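Pyridoxal 5'-phosphate synthase subunit PdxT (Thermus thermophilus, PDB 2YWD) probably hydrolyses glutamine to glutamate and ammonia, which is channelled to the partner subunit PdxS for the synthesis of pyridoxal 5'-phosphate. Local coordinates at residues H182-F185 and L186-G190. Sequence-based numbering, arbitrary orientation.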
loop_
_atom_site.group_PDB
_atom_site.type_symbol
_atom_site.label_atom_id
_atom_site.label_comp_id
_atom_site.label_asym_id
_atom_site.label_seq_id
_atom_site.Cartn_x
_atom_site.Cartn_y
_atom_site.Cartn_z
ATOM N N HIS A 182 2.478 -7.181 7.963
ATOM C CA HIS A 182 1.140 -7.555 7.511
ATOM C C HIS A 182 0.228 -7.730 8.724
ATOM O O HIS A 182 -0.931 -7.311 8.707
ATOM C CB HIS A 182 1.173 -8.855 6.701
ATOM C CG HIS A 182 1.631 -8.676 5.287
ATOM N ND1 HIS A 182 2.949 -8.452 4.951
ATOM C CD2 HIS A 182 0.941 -8.679 4.121
ATOM C CE1 HIS A 182 3.052 -8.326 3.640
ATOM N NE2 HIS A 182 1.849 -8.459 3.113
ATOM N N ARG A 183 0.751 -8.350 9.778
ATOM C CA ARG A 183 -0.042 -8.552 10.993
ATOM C C ARG A 183 -0.385 -7.196 11.610
ATOM O O ARG A 183 -1.501 -6.982 12.088
ATOM C CB ARG A 183 0.725 -9.422 12.002
ATOM C CG ARG A 183 0.034 -9.559 13.367
ATOM C CD ARG A 183 -1.367 -10.152 13.242
ATOM N NE ARG A 183 -1.349 -11.587 12.968
ATOM C CZ ARG A 183 -2.422 -12.296 12.629
ATOM N NH1 ARG A 183 -3.603 -11.701 12.512
ATOM N NH2 ARG A 183 -2.322 -13.603 12.428
ATOM N N TYR A 184 0.580 -6.279 11.596
ATOM C CA TYR A 184 0.369 -4.934 12.130
ATOM C C TYR A 184 -0.838 -4.323 11.414
ATOM O O TYR A 184 -1.706 -3.703 12.039
ATOM C CB TYR A 184 1.613 -4.074 11.884
ATOM C CG TYR A 184 1.449 -2.613 12.240
ATOM C CD1 TYR A 184 1.519 -2.182 13.566
ATOM C CD2 TYR A 184 1.202 -1.662 11.252
ATOM C CE1 TYR A 184 1.346 -0.834 13.897
ATOM C CE2 TYR A 184 1.025 -0.320 11.570
ATOM C CZ TYR A 184 1.098 0.089 12.893
ATOM O OH TYR A 184 0.923 1.419 13.209
ATOM N N PHE A 185 -0.886 -4.506 10.097
ATOM C CA PHE A 185 -1.985 -3.988 9.287
ATOM C C PHE A 185 -3.316 -4.652 9.641
ATOM O O PHE A 185 -4.334 -3.973 9.809
ATOM C CB PHE A 185 -1.686 -4.187 7.792
ATOM C CG PHE A 185 -2.850 -3.855 6.891
ATOM C CD1 PHE A 185 -3.465 -2.607 6.956
ATOM C CD2 PHE A 185 -3.339 -4.797 5.990
ATOM C CE1 PHE A 185 -4.555 -2.301 6.137
ATOM C CE2 PHE A 185 -4.429 -4.502 5.164
ATOM C CZ PHE A 185 -5.037 -3.250 5.239
ATOM N N LEU A 186 -3.317 -5.975 9.759
ATOM C CA LEU A 186 -4.549 -6.683 10.090
ATOM C C LEU A 186 -5.070 -6.267 11.463
ATOM O O LEU A 186 -6.280 -6.172 11.674
ATOM C CB LEU A 186 -4.327 -8.196 10.054
ATOM C CG LEU A 186 -3.919 -8.767 8.695
ATOM C CD1 LEU A 186 -4.002 -10.288 8.751
ATOM C CD2 LEU A 186 -4.834 -8.224 7.602
ATOM N N GLU A 187 -4.156 -6.020 12.392
ATOM C CA GLU A 187 -4.541 -5.604 13.735
ATOM C C GLU A 187 -5.248 -4.251 13.692
ATOM O O GLU A 187 -6.278 -4.064 14.337
ATOM C CB GLU A 187 -3.309 -5.527 14.644
ATOM C CG GLU A 187 -2.710 -6.886 15.005
ATOM C CD GLU A 187 -3.486 -7.609 16.099
ATOM O OE1 GLU A 187 -3.422 -7.163 17.266
ATOM O OE2 GLU A 187 -4.161 -8.622 15.796
ATOM N N LEU A 188 -4.708 -3.308 12.925
ATOM C CA LEU A 188 -5.328 -1.993 12.842
ATOM C C LEU A 188 -6.646 -2.050 12.061
ATOM O O LEU A 188 -7.509 -1.182 12.218
ATOM C CB LEU A 188 -4.356 -0.980 12.216
ATOM C CG LEU A 188 -4.039 -0.984 10.718
ATOM C CD1 LEU A 188 -5.179 -0.335 9.940
ATOM C CD2 LEU A 188 -2.753 -0.201 10.481
ATOM N N ALA A 189 -6.802 -3.078 11.231
ATOM C CA ALA A 189 -8.024 -3.249 10.445
ATOM C C ALA A 189 -9.071 -3.973 11.289
ATOM O O ALA A 189 -10.232 -4.095 10.894
ATOM C CB ALA A 189 -7.731 -4.050 9.182
ATOM N N GLY A 190 -8.650 -4.461 12.451
ATOM C CA GLY A 190 -9.565 -5.161 13.333
ATOM C C GLY A 190 -9.855 -6.586 12.899
ATOM O O GLY A 190 -10.918 -7.126 13.200
HETATM O O HOH W 1 -4.884 -9.257 13.343
#
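R183 and E187 meet through a water that lies at the edge of the R183 guanidinium, in its plane. The water accepts from R183 NH1 at 2.9 Å and donates to E187 OE2 at 2.6 Å. The opposite charges are merely near each other: R183 NH1 and E187 OE2 are 4.5 Å apart, and OE2 lies well out of the guanidinium plane, where no N-H points at it. In the arginine chain the bend at chi2 (58°) brings CD to E187 CG, the two chains crossing obliquely, and a further bend at chi3 turns the guanidinium, whose NH1 is approached obliquely by L186 CD1. The Y184 and F185 rings are each met obliquely by a methyl of L188. Its CD2 reaches Y184 CE2 at 3.9 Å, whereas CD1 lies 4.1 Å from F185 CD1; L186 CD2 comes equally near F185 CD2. At L188 a chi1 of 74° sets CG between backbone N and carbonyl carbon, 3.1 Å from F185 O, and chi2 (78°) then turns one methyl towards each ring. An alanine in place of L188 would probably open a gap between the Y184 and F185 rings, since both methyl contacts would be lost. Beyond the segments, Y184 OH bonds R162, and the F185 ring meets that of F78 while packing on strands 42-45 and 76-80. The side chain of H182 comes within about 4 Å of that of E174, a predicted charge-relay residue, and hydrogen-bonds H17 through NE2. The backbone bonds run i to i+4, from L186 N to H182 O through A189 N to F185 O. G190, with positive phi and its N bonded to E187 O, completes a Schellman motif, which ends the C-terminal helix 180-189 packed against the central sheet of this class I glutamine amidotransferase fold.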